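Local coordinates for protein D-glycero-D-manno-heptose 1-phosphate kinase (Bacteroides thetaiotaomicron, PDB 3K85) that probably transfers phosphate from ATP to a sugar, as a kinase of the GHMP family named for D-glycero-D-manno-heptose 1-phosphate, at residues 50-54 with 65-69; 5-9 with 121-126; 254-258 with 303-307; 194-200 with 309-315; 24-29 with 232-236. All coordinates share one frame. Numbering follows the deposited sequence.

Interaction 1: residues 50-54 with 65-69; sequences SGRIE and SYLSM
Arg-52, Ile-53 and Ser-65 lose the most surface where the two arms of a beta hairpin pair, strand 52-54 running antiparallel to strand 65-67 with axes 4.8 Å apart and N-to-C directions at 154°. Ile-53 and Tyr-66 are the hydrogen-bonded pair: Ile-53 N donates to Tyr-66 O at 3.0 Å and Tyr-66 N to Ile-53 O at 3.1 Å. Their side chains share one face of the sheet, with Ile-53 CG2 3.6 Å from Tyr-66 CB; Ile-53 is fully extended (t, t) and Tyr-66 takes the m rotamer, its hydroxyl bonded to Lys-82. Arg-52 and Leu-67 follow as a non-hydrogen-bonded pair, CA atoms 5.0 Å apart. The arginine chain folds back across the other strand, so that Leu-67 CD2 lies 3.5 Å from Arg-52 CZ, over a face of the guanidinium, and Arg-52 NH1 comes within 2.7 Å of Ser-65 OG, at a poor angle for a hydrogen bond. Ser-65 pairs with Glu-54, CA to CA 4.4 Å. At the open end Ser-68 N reaches Gly-51 O at 3.2 Å. Gly-51 has positive phi (81°), which suits glycine, and Ser-50 OG (chi1 p) accepts from Arg-52 N at 3.1 Å, an ST turn leading into the strand. The hairpin lies at the protein surface; strand 99-105 runs parallel to strand 52-57 on its other edge, bonded through Glu-54 to Phe-99 and Ile-101.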
# COMPACT_ATOMS: atom_id res chain seq x y z
N SER A 50 2.91 8.48 -44.05
CA SER A 50 3.50 9.57 -44.82
C SER A 50 5.01 9.44 -44.95
O SER A 50 5.63 10.09 -45.80
CB SER A 50 3.16 10.92 -44.18
OG SER A 50 4.00 11.17 -43.06
N GLY A 51 5.62 8.62 -44.11
CA GLY A 51 7.05 8.44 -44.15
C GLY A 51 7.75 9.57 -43.42
O GLY A 51 8.95 9.79 -43.57
N ARG A 52 6.99 10.30 -42.61
CA ARG A 52 7.55 11.41 -41.85
C ARG A 52 7.33 11.20 -40.35
O ARG A 52 6.62 10.28 -39.93
CB ARG A 52 6.88 12.73 -42.30
CG ARG A 52 7.82 13.93 -42.43
CD ARG A 52 8.96 13.66 -43.41
NE ARG A 52 9.30 14.81 -44.25
CZ ARG A 52 9.72 15.99 -43.81
NH1 ARG A 52 9.86 16.22 -42.51
NH2 ARG A 52 10.00 16.96 -44.67
N ILE A 53 7.96 12.04 -39.54
CA ILE A 53 7.81 11.98 -38.10
C ILE A 53 7.67 13.41 -37.63
O ILE A 53 8.63 14.17 -37.58
CB ILE A 53 9.03 11.32 -37.42
CG1 ILE A 53 8.99 11.61 -35.92
CG2 ILE A 53 10.31 11.82 -38.05
CD1 ILE A 53 10.16 11.05 -35.16
N GLU A 54 6.43 13.77 -37.30
CA GLU A 54 6.10 15.11 -36.87
C GLU A 54 6.05 15.27 -35.36
O GLU A 54 5.35 14.53 -34.67
CB GLU A 54 4.76 15.49 -37.48
CG GLU A 54 4.70 15.20 -38.97
CD GLU A 54 3.34 15.50 -39.58
OE1 GLU A 54 2.88 16.67 -39.47
OE2 GLU A 54 2.72 14.58 -40.16
N SER A 65 9.18 18.82 -38.37
CA SER A 65 8.92 17.60 -39.10
C SER A 65 10.31 17.06 -39.45
O SER A 65 11.22 17.85 -39.70
CB SER A 65 8.12 17.91 -40.36
OG SER A 65 7.71 16.73 -41.03
N TYR A 66 10.47 15.74 -39.44
CA TYR A 66 11.75 15.11 -39.77
C TYR A 66 11.51 13.91 -40.67
O TYR A 66 10.42 13.31 -40.65
CB TYR A 66 12.46 14.62 -38.51
CG TYR A 66 12.88 15.69 -37.55
CD1 TYR A 66 14.10 16.35 -37.69
CD2 TYR A 66 12.07 16.04 -36.48
CE1 TYR A 66 14.50 17.33 -36.78
CE2 TYR A 66 12.45 17.02 -35.56
CZ TYR A 66 13.67 17.66 -35.72
OH TYR A 66 14.05 18.62 -34.80
N LEU A 67 12.52 13.55 -41.45
CA LEU A 67 12.41 12.41 -42.35
C LEU A 67 12.47 11.15 -41.47
O LEU A 67 13.37 11.01 -40.63
CB LEU A 67 13.56 12.43 -43.35
CG LEU A 67 14.10 13.84 -43.63
CD1 LEU A 67 15.27 13.75 -44.59
CD2 LEU A 67 13.00 14.73 -44.20
N SER A 68 11.51 10.25 -41.65
CA SER A 68 11.43 9.02 -40.87
C SER A 68 12.75 8.23 -40.89
O SER A 68 13.16 7.73 -41.93
CB SER A 68 10.29 8.15 -41.40
OG SER A 68 10.09 7.00 -40.62
N MSE A 69 13.40 8.14 -39.73
CA MSE A 69 14.67 7.44 -39.58
C MSE A 69 14.63 6.36 -38.50
O MSE A 69 13.62 6.20 -37.82
CB MSE A 69 15.78 8.43 -39.22
CG MSE A 69 15.91 9.60 -40.15
SE MSE A 69 17.40 10.69 -39.61
CE MSE A 69 16.45 12.33 -39.13

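Interaction 2: residues 5-9 with 121-126; sequences RSKAP and VCILKA
Strand 5-9 is fully extended and packs against helix 121-126, the two axes 6.9 Å apart at closest approach with N-to-C directions at 152°, so strand and helix run nearly antiparallel. Alternate strand residues face the helix. Arg-5 turns its CA-to-CB bond away. Ser-6 points toward the helix and makes the central contact: with chi1 in the p well its OG donates to Cys-122 O at 2.7 Å, sharing that carbonyl with the helical bond from Ala-126 N, 3.0 Å from Cys-122 O. The same Ser-6 OG sits 3.1 Å from Cys-122 SG and 3.6 Å from Ala-126 CB, while Ser-6 CB packs 3.9 Å from Lys-125 CB; the end of that lysine then leads away. Lys-7 points its side chain to the far face, where it makes a cation-pi contact with Tyr-40, but Lys-7 CA lies 3.6 Å from Cys-122 SG, a thiol carried against the strand backbone by a t rotamer. Ala-8 turns inward again, its CB 3.9 Å from Cys-122 CB and 4.5 Å from Val-121 CG1. CA spacings of 5.2 Å for Ser-6 to Ala-126 and 5.1 Å for Ala-8 to Cys-122 reflect the small residues at this buried helix-on-sheet junction of the GHMP kinase fold. Strands 39-47 and 337-340 flank strand 4-15 in the sheet, and helices 79-91 and 137-151 pack against helix 115-131 through Ile-123, Leu-124 and Val-121.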
# COMPACT_ATOMS: atom_id res chain seq x y z
N ARG A 5 -3.01 7.43 -26.60
CA ARG A 5 -2.78 8.60 -25.74
C ARG A 5 -2.26 8.08 -24.41
O ARG A 5 -2.43 6.91 -24.08
CB ARG A 5 -4.09 9.37 -25.52
CG ARG A 5 -4.73 9.99 -26.78
CD ARG A 5 -6.04 10.67 -26.40
NE ARG A 5 -6.52 11.64 -27.39
CZ ARG A 5 -7.24 11.34 -28.46
NH1 ARG A 5 -7.58 10.10 -28.72
NH2 ARG A 5 -7.62 12.30 -29.29
N SER A 6 -1.60 8.95 -23.65
CA SER A 6 -1.08 8.55 -22.36
C SER A 6 -0.92 9.80 -21.54
O SER A 6 -0.94 10.89 -22.08
CB SER A 6 0.29 7.86 -22.51
OG SER A 6 1.32 8.81 -22.78
N LYS A 7 -0.78 9.63 -20.23
CA LYS A 7 -0.56 10.74 -19.32
C LYS A 7 0.09 10.20 -18.07
O LYS A 7 -0.14 9.04 -17.70
CB LYS A 7 -1.87 11.48 -18.97
CG LYS A 7 -2.90 10.65 -18.26
CD LYS A 7 -4.23 11.40 -18.11
CE LYS A 7 -4.31 12.24 -16.86
NZ LYS A 7 -5.71 12.71 -16.63
N ALA A 8 0.91 11.02 -17.43
CA ALA A 8 1.60 10.62 -16.21
C ALA A 8 1.53 11.78 -15.24
O ALA A 8 1.60 12.94 -15.64
CB ALA A 8 3.06 10.28 -16.52
N PRO A 9 1.41 11.48 -13.94
CA PRO A 9 1.33 12.55 -12.95
C PRO A 9 2.68 13.02 -12.42
O PRO A 9 3.68 12.31 -12.49
CB PRO A 9 0.47 11.93 -11.86
CG PRO A 9 0.96 10.51 -11.85
CD PRO A 9 1.08 10.18 -13.33
N VAL A 121 8.35 9.18 -18.82
CA VAL A 121 7.48 8.05 -18.51
C VAL A 121 6.24 8.11 -19.40
O VAL A 121 5.87 7.12 -20.02
CB VAL A 121 7.03 8.06 -17.02
CG1 VAL A 121 6.02 6.91 -16.75
CG2 VAL A 121 8.27 7.93 -16.11
N CYS A 122 5.62 9.28 -19.46
CA CYS A 122 4.43 9.45 -20.28
C CYS A 122 4.71 9.05 -21.73
O CYS A 122 3.97 8.28 -22.33
CB CYS A 122 3.97 10.92 -20.23
SG CYS A 122 2.49 11.22 -21.20
N ILE A 123 5.80 9.57 -22.29
CA ILE A 123 6.14 9.24 -23.67
C ILE A 123 6.34 7.73 -23.80
O ILE A 123 5.85 7.11 -24.76
CB ILE A 123 7.41 9.98 -24.13
CG1 ILE A 123 7.17 11.49 -24.09
CG2 ILE A 123 7.79 9.54 -25.53
CD1 ILE A 123 8.41 12.30 -24.38
N LEU A 124 7.06 7.14 -22.85
CA LEU A 124 7.29 5.70 -22.86
C LEU A 124 5.96 4.95 -22.87
O LEU A 124 5.76 4.00 -23.64
CB LEU A 124 8.10 5.28 -21.63
CG LEU A 124 9.60 5.16 -21.89
CD1 LEU A 124 10.36 5.02 -20.59
CD2 LEU A 124 9.85 3.97 -22.80
N LYS A 125 5.05 5.40 -22.02
CA LYS A 125 3.74 4.77 -21.94
C LYS A 125 3.02 4.83 -23.28
O LYS A 125 2.37 3.86 -23.68
CB LYS A 125 2.90 5.43 -20.85
CG LYS A 125 2.76 4.57 -19.60
CD LYS A 125 2.10 3.23 -19.95
CE LYS A 125 1.73 2.43 -18.72
NZ LYS A 125 2.89 2.33 -17.79
N ALA A 126 3.14 5.95 -24.00
CA ALA A 126 2.48 6.04 -25.29
C ALA A 126 3.08 4.99 -26.21
O ALA A 126 2.35 4.26 -26.88
CB ALA A 126 2.64 7.43 -25.89

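Interaction 3: residues 254-258 with 303-307; sequences FARIL and IMFVV
Phe-254 lays its ring beside two strand side chains at once, its CZ 3.7 Å from the selenomethionine methyl Met-304 CE and its CE2 3.7 Å from Val-306 CG2, both meeting the ring obliquely. The phenylalanine is in the t rotamer, which carries the ring from helix 254-258 toward strand 303-306. Helix and strand axes come within 9.3 Å, with N-to-C directions at 140° and a signed crossing angle of -140°. One turn along the helix, bonded by Leu-258 N to Phe-254 O at 3.0 Å, Leu-258 repeats the pattern: its CD1 is 3.5 Å from Met-304 CE and 3.4 Å from Val-306 CG2. Ala-255 lets the backbones come closest, its CA 6.0 Å from that of Val-306 and its CB 3.8 Å from Val-306 CG1. On the strand, Met-304 and Val-306 point at the helix while Phe-305 between them points away, the normal alternation of an extended chain. Met-304 is extended through chi1 and chi2 (t, t) before chi3 turns to p, and Val-306, chi1 t, has the most surface covered here. Strands 199-202 and 291-294 border strand 303-306, so the helix lies across a three-stranded antiparallel sheet in the GHMP kinase C-terminal region. Every contact between the two segments joins carbon atoms of apolar side chains, with no polar bond to fix direction, so shape fit and burial of hydrocarbon hold helix and sheet together.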
# COMPACT_ATOMS: atom_id res chain seq x y z
N PHE A 254 3.54 15.50 10.97
CA PHE A 254 4.14 15.70 9.66
C PHE A 254 4.68 17.12 9.58
O PHE A 254 5.77 17.37 9.05
CB PHE A 254 3.11 15.45 8.55
CG PHE A 254 3.62 15.75 7.16
CD1 PHE A 254 4.85 15.25 6.73
CD2 PHE A 254 2.86 16.52 6.28
CE1 PHE A 254 5.32 15.53 5.45
CE2 PHE A 254 3.32 16.80 5.00
CZ PHE A 254 4.55 16.30 4.58
N ALA A 255 3.92 18.06 10.13
CA ALA A 255 4.33 19.46 10.14
C ALA A 255 5.63 19.60 10.94
O ALA A 255 6.59 20.24 10.50
CB ALA A 255 3.21 20.33 10.75
N ARG A 256 5.67 18.98 12.11
CA ARG A 256 6.86 19.06 12.94
C ARG A 256 8.09 18.56 12.17
O ARG A 256 9.10 19.25 12.09
CB ARG A 256 6.68 18.21 14.20
CG ARG A 256 7.74 18.46 15.26
CD ARG A 256 7.66 17.44 16.40
NE ARG A 256 8.02 16.10 15.95
CZ ARG A 256 9.18 15.80 15.36
NH1 ARG A 256 10.08 16.75 15.14
NH2 ARG A 256 9.43 14.55 14.98
N ILE A 257 7.98 17.37 11.58
CA ILE A 257 9.09 16.79 10.83
C ILE A 257 9.56 17.73 9.71
O ILE A 257 10.76 17.88 9.49
CB ILE A 257 8.70 15.42 10.24
CG1 ILE A 257 8.35 14.46 11.38
CG2 ILE A 257 9.86 14.84 9.43
CD1 ILE A 257 7.83 13.13 10.91
N LEU A 258 8.61 18.35 9.01
CA LEU A 258 8.97 19.29 7.95
C LEU A 258 9.65 20.51 8.56
O LEU A 258 10.59 21.06 7.98
CB LEU A 258 7.72 19.74 7.20
CG LEU A 258 7.24 18.90 6.02
CD1 LEU A 258 6.02 19.58 5.41
CD2 LEU A 258 8.34 18.78 4.98
N ILE A 303 7.44 26.25 -2.81
CA ILE A 303 7.39 25.98 -1.38
C ILE A 303 6.15 25.17 -1.03
O ILE A 303 5.05 25.47 -1.51
CB ILE A 303 7.36 27.27 -0.53
CG1 ILE A 303 8.40 28.27 -1.01
CG2 ILE A 303 7.64 26.93 0.93
CD1 ILE A 303 7.96 29.07 -2.21
N MSE A 304 6.33 24.15 -0.21
CA MSE A 304 5.23 23.31 0.22
C MSE A 304 4.93 23.69 1.66
O MSE A 304 5.78 23.56 2.54
CB MSE A 304 5.62 21.83 0.14
CG MSE A 304 4.51 20.86 0.49
SE MSE A 304 5.09 19.02 0.28
CE MSE A 304 5.82 18.74 2.06
N PHE A 305 3.72 24.19 1.90
CA PHE A 305 3.32 24.61 3.24
C PHE A 305 2.27 23.69 3.85
O PHE A 305 1.34 23.25 3.17
CB PHE A 305 2.77 26.03 3.21
CG PHE A 305 3.81 27.09 3.05
CD1 PHE A 305 4.72 27.34 4.07
CD2 PHE A 305 3.86 27.87 1.90
CE1 PHE A 305 5.67 28.36 3.94
CE2 PHE A 305 4.80 28.90 1.76
CZ PHE A 305 5.71 29.14 2.79
N VAL A 306 2.42 23.39 5.14
CA VAL A 306 1.48 22.55 5.86
C VAL A 306 0.76 23.44 6.88
O VAL A 306 1.38 23.94 7.81
CB VAL A 306 2.20 21.40 6.59
CG1 VAL A 306 1.25 20.70 7.56
CG2 VAL A 306 2.73 20.40 5.57
N VAL A 307 -0.55 23.62 6.70
CA VAL A 307 -1.32 24.47 7.60
C VAL A 307 -2.62 23.82 8.12
O VAL A 307 -3.15 22.88 7.52
CB VAL A 307 -1.67 25.80 6.89
CG1 VAL A 307 -2.54 25.53 5.67
CG2 VAL A 307 -2.36 26.74 7.86

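Interaction 4: residues 194-200 with 309-315; sequences ELESSMV and PTRKEEV
Lys-312 is stretched out straight, all four chi angles in the t well, and this lets it span from helix 309-315 to the turn where helix 194-197 gives way to strand 199-200. Its NZ donates to Met-199 O at 2.8 Å and more weakly to Glu-196 O at 3.2 Å, so the ammonium binds two backbone carbonyls around the helix-to-strand junction. The aliphatic part is used as well: Lys-312 CD lies 3.2 Å from Ser-197 O, and Lys-312 CG 4.0 Å from Val-200 CG2. Val-200, chi1 t, also meets Val-315, another t rotamer, with Val-200 CG2 4.0 Å from Val-315 CG1. Pro-309 wedges against the turn at the other end. Its ring, C-gamma exo, brings CG within 3.3 Å of Ser-198 OG and 3.7 Å of Ser-197 OG, and its CA makes a CA-H...O contact with Ser-197 O at 3.4 Å. Chi1 of m in Ser-198 turns the hydroxyl back to donate to Glu-194 O at 2.8 Å, closing the last helical turn. The backbones are nearest at Ser-198 and Pro-309, CA to CA 4.9 Å. One acceptor is in the last helical turn and the other on the strand's first residue, so a lysine from a second helix bridges the change of secondary structure. Strand 303-306 runs beside strand 199-202 and leads into helix 309-320, while helix 251-264 packs on helix 189-197 through Val-251 and Phe-254.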
# COMPACT_ATOMS: atom_id res chain seq x y z
N GLU A 194 -7.68 14.93 4.56
CA GLU A 194 -7.16 15.75 5.65
C GLU A 194 -5.86 16.40 5.23
O GLU A 194 -5.64 17.58 5.50
CB GLU A 194 -6.91 14.91 6.90
CG GLU A 194 -6.44 15.73 8.10
CD GLU A 194 -7.49 16.71 8.61
OE1 GLU A 194 -8.56 16.85 7.96
OE2 GLU A 194 -7.26 17.34 9.66
N LEU A 195 -4.98 15.63 4.59
CA LEU A 195 -3.69 16.15 4.15
C LEU A 195 -3.88 17.21 3.07
O LEU A 195 -3.20 18.24 3.09
CB LEU A 195 -2.79 15.02 3.62
CG LEU A 195 -1.31 15.39 3.47
CD1 LEU A 195 -0.65 15.50 4.85
CD2 LEU A 195 -0.60 14.35 2.63
N GLU A 196 -4.79 16.97 2.13
CA GLU A 196 -5.03 17.93 1.07
C GLU A 196 -5.55 19.27 1.59
O GLU A 196 -5.16 20.33 1.10
CB GLU A 196 -6.01 17.38 0.02
CG GLU A 196 -5.49 16.15 -0.71
CD GLU A 196 -6.46 15.62 -1.75
OE1 GLU A 196 -7.67 15.50 -1.45
OE2 GLU A 196 -6.00 15.30 -2.87
N SER A 197 -6.42 19.25 2.60
CA SER A 197 -6.93 20.51 3.14
C SER A 197 -5.93 21.19 4.08
O SER A 197 -6.12 22.33 4.51
CB SER A 197 -8.27 20.29 3.86
OG SER A 197 -8.13 19.38 4.92
N SER A 198 -4.84 20.47 4.38
CA SER A 198 -3.78 20.96 5.25
C SER A 198 -2.56 21.41 4.45
O SER A 198 -1.52 21.73 5.03
CB SER A 198 -3.34 19.86 6.23
OG SER A 198 -4.38 19.48 7.11
N MSE A 199 -2.65 21.43 3.13
CA MSE A 199 -1.49 21.82 2.33
C MSE A 199 -1.67 22.89 1.27
O MSE A 199 -2.69 22.98 0.61
CB MSE A 199 -0.87 20.60 1.67
CG MSE A 199 -0.05 19.74 2.60
SE MSE A 199 0.50 18.09 1.76
CE MSE A 199 1.25 18.82 0.12
N VAL A 200 -0.62 23.69 1.12
CA VAL A 200 -0.60 24.76 0.14
C VAL A 200 0.65 24.63 -0.74
O VAL A 200 1.77 24.50 -0.23
CB VAL A 200 -0.60 26.14 0.83
CG1 VAL A 200 -0.84 27.24 -0.19
CG2 VAL A 200 -1.66 26.18 1.92
N PRO A 309 -6.27 23.17 8.52
CA PRO A 309 -7.35 23.34 7.54
C PRO A 309 -8.18 24.63 7.69
O PRO A 309 -8.40 25.35 6.71
CB PRO A 309 -8.19 22.08 7.74
CG PRO A 309 -7.14 21.06 8.07
CD PRO A 309 -6.28 21.80 9.07
N THR A 310 -8.65 24.91 8.90
CA THR A 310 -9.46 26.11 9.15
C THR A 310 -8.69 27.41 8.92
O THR A 310 -9.28 28.49 8.94
CB THR A 310 -10.02 26.12 10.60
OG1 THR A 310 -8.93 26.08 11.53
CG2 THR A 310 -10.93 24.92 10.84
N ARG A 311 -7.39 27.30 8.71
CA ARG A 311 -6.56 28.47 8.48
C ARG A 311 -5.95 28.47 7.08
O ARG A 311 -5.26 29.41 6.71
CB ARG A 311 -5.44 28.56 9.52
CG ARG A 311 -5.93 28.81 10.94
CD ARG A 311 -4.81 28.76 11.97
NE ARG A 311 -3.79 29.78 11.76
CZ ARG A 311 -4.03 31.09 11.68
NH1 ARG A 311 -5.28 31.56 11.78
NH2 ARG A 311 -3.02 31.94 11.52
N LYS A 312 -6.21 27.42 6.31
CA LYS A 312 -5.65 27.34 4.97
C LYS A 312 -6.01 28.51 4.06
O LYS A 312 -5.14 29.10 3.43
CB LYS A 312 -6.04 26.02 4.29
CG LYS A 312 -5.58 25.95 2.83
CD LYS A 312 -5.80 24.58 2.20
CE LYS A 312 -5.53 24.64 0.70
NZ LYS A 312 -5.39 23.30 0.05
N GLU A 313 -7.30 28.86 3.99
CA GLU A 313 -7.74 29.95 3.13
C GLU A 313 -6.97 31.26 3.38
O GLU A 313 -6.66 32.00 2.44
CB GLU A 313 -9.24 30.20 3.27
CG GLU A 313 -9.75 31.40 2.47
CD GLU A 313 -9.56 31.26 0.97
OE1 GLU A 313 -8.47 30.85 0.53
OE2 GLU A 313 -10.51 31.57 0.21
N GLU A 314 -6.68 31.53 4.65
CA GLU A 314 -5.95 32.73 5.02
C GLU A 314 -4.57 32.62 4.37
O GLU A 314 -4.19 33.48 3.57
CB GLU A 314 -5.82 32.81 6.54
CG GLU A 314 -6.26 34.14 7.14
CD GLU A 314 -7.63 34.60 6.66
OE1 GLU A 314 -7.73 35.16 5.56
OE2 GLU A 314 -8.62 34.38 7.40
N VAL A 315 -3.84 31.56 4.70
CA VAL A 315 -2.52 31.34 4.14
C VAL A 315 -2.55 31.53 2.62
O VAL A 315 -1.75 32.27 2.06
CB VAL A 315 -2.02 29.91 4.47
CG1 VAL A 315 -0.73 29.62 3.71
CG2 VAL A 315 -1.78 29.77 5.97

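Interaction 5: residues 24-29 with 232-236; sequences YSDIYG and MHKIK
Met-232, a selenomethionine on helix 232-236, sets its CG over the face of the Tyr-24 ring, 3.4 Å from the centroid, a CH-pi contact; its SE lies 4.9 Å from the same centroid, a Met-aromatic contact. Tyr-24, chi1 t, points toward the helix. Next comes His-233 (chi1 m), whose ND1 is hydrogen-bonded to Tyr-24 OH at 2.8 Å. The imidazole also presents its edge to the face of Tyr-28, His-233 CE1 lying 3.5 Å from Tyr-28 CD1 with centroids 4.8 Å apart and planes at 82°, a T-shaped pair that completes an aromatic cluster. One turn further on from Met-232, Lys-236 extends through four t angles and donates from NZ to Gly-29 O at 3.0 Å. Gly-29 leaves the helical conformation with phi 99°. The backbones stay well apart, Tyr-28 CA lying 8.6 Å from His-233 CA, so long side chains bridge the gap. The contact ties short helix 24-27, which precedes strand 30-37, to helix 230-246, the neighbour in sequence of helix 251-264.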
# COMPACT_ATOMS: atom_id res chain seq x y z
N TYR A 24 25.23 8.34 -2.82
CA TYR A 24 24.62 8.17 -1.51
C TYR A 24 23.63 7.00 -1.43
O TYR A 24 23.64 6.26 -0.45
CB TYR A 24 23.91 9.44 -1.03
CG TYR A 24 23.37 9.29 0.39
CD1 TYR A 24 24.09 9.75 1.49
CD2 TYR A 24 22.19 8.59 0.62
CE1 TYR A 24 23.65 9.51 2.79
CE2 TYR A 24 21.74 8.34 1.92
CZ TYR A 24 22.48 8.80 3.00
OH TYR A 24 22.02 8.55 4.27
N SER A 25 22.77 6.84 -2.43
CA SER A 25 21.81 5.74 -2.39
C SER A 25 22.51 4.39 -2.44
O SER A 25 22.09 3.43 -1.78
CB SER A 25 20.80 5.84 -3.55
OG SER A 25 21.37 5.52 -4.80
N ASP A 26 23.60 4.31 -3.20
CA ASP A 26 24.35 3.07 -3.36
C ASP A 26 25.23 2.70 -2.17
O ASP A 26 25.42 1.52 -1.87
CB ASP A 26 25.18 3.15 -4.64
CG ASP A 26 24.34 3.45 -5.86
OD1 ASP A 26 23.31 2.77 -6.03
OD2 ASP A 26 24.70 4.36 -6.64
N ILE A 27 25.76 3.70 -1.48
CA ILE A 27 26.61 3.45 -0.33
C ILE A 27 25.83 3.19 0.96
O ILE A 27 26.05 2.18 1.64
CB ILE A 27 27.57 4.64 -0.11
CG1 ILE A 27 28.49 4.78 -1.32
CG2 ILE A 27 28.37 4.45 1.19
CD1 ILE A 27 29.21 6.13 -1.39
N TYR A 28 24.92 4.09 1.30
CA TYR A 28 24.15 3.97 2.54
C TYR A 28 22.75 3.41 2.35
O TYR A 28 22.18 2.82 3.27
CB TYR A 28 24.05 5.34 3.20
CG TYR A 28 25.38 6.02 3.40
CD1 TYR A 28 26.21 5.70 4.47
CD2 TYR A 28 25.81 7.00 2.50
CE1 TYR A 28 27.45 6.34 4.65
CE2 TYR A 28 27.04 7.64 2.66
CZ TYR A 28 27.85 7.31 3.74
OH TYR A 28 29.07 7.96 3.88
N GLY A 29 22.19 3.61 1.15
CA GLY A 29 20.85 3.15 0.86
C GLY A 29 19.90 4.33 0.99
O GLY A 29 20.07 5.17 1.88
N MSE A 232 22.16 14.13 5.64
CA MSE A 232 21.40 13.24 4.77
C MSE A 232 20.85 12.06 5.55
O MSE A 232 19.76 11.58 5.25
CB MSE A 232 22.28 12.74 3.63
CG MSE A 232 21.52 11.99 2.54
SE MSE A 232 20.23 13.11 1.60
CE MSE A 232 21.44 14.00 0.37
N HIS A 233 21.60 11.58 6.53
CA HIS A 233 21.14 10.45 7.33
C HIS A 233 19.85 10.82 8.06
O HIS A 233 19.05 9.95 8.41
CB HIS A 233 22.20 10.02 8.35
CG HIS A 233 23.43 9.42 7.72
ND1 HIS A 233 23.37 8.52 6.68
CD2 HIS A 233 24.74 9.57 8.02
CE1 HIS A 233 24.59 8.14 6.36
NE2 HIS A 233 25.44 8.76 7.16
N LYS A 234 19.65 12.11 8.28
CA LYS A 234 18.45 12.59 8.95
C LYS A 234 17.32 12.68 7.94
O LYS A 234 16.19 12.29 8.23
CB LYS A 234 18.69 13.95 9.59
CG LYS A 234 19.57 13.90 10.82
CD LYS A 234 19.77 15.29 11.42
CE LYS A 234 20.60 15.24 12.70
NZ LYS A 234 20.81 16.61 13.25
N ILE A 235 17.63 13.20 6.75
CA ILE A 235 16.65 13.32 5.67
C ILE A 235 16.13 11.92 5.33
O ILE A 235 14.96 11.74 5.05
CB ILE A 235 17.27 13.97 4.41
CG1 ILE A 235 17.49 15.47 4.67
CG2 ILE A 235 16.39 13.74 3.19
CD1 ILE A 235 18.23 16.20 3.56
N LYS A 236 17.03 10.94 5.36
CA LYS A 236 16.65 9.56 5.10
C LYS A 236 15.73 9.10 6.23
O LYS A 236 14.68 8.49 5.99
CB LYS A 236 17.90 8.67 5.06
CG LYS A 236 17.61 7.17 5.02
CD LYS A 236 18.88 6.33 5.07
CE LYS A 236 18.58 4.85 4.87
NZ LYS A 236 19.82 4.04 4.61

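Interactions 2 and 3 are the buried ones, each laying a helix on a sheet: small residues and one serine-to-carbonyl bond in interaction 2, purely apolar side chains in interaction 3. Interaction 1 lies at the surface and relies on backbone pairing; it shares its large mixed sheet with interaction 2, their centres 21 Å apart. Interactions 3 and 4 touch, centres 11 Å apart, because strands 303-306 and 199-202 are sheet neighbours, and Val-307 packs on Val-315 and Lys-312. Partly buried interactions 4 and 5 both use a lysine as donor to backbone carbonyl oxygen, but interaction 5 adds aromatic contacts. It links an early helix to a much later one, 22 Å from interaction 3 between centres.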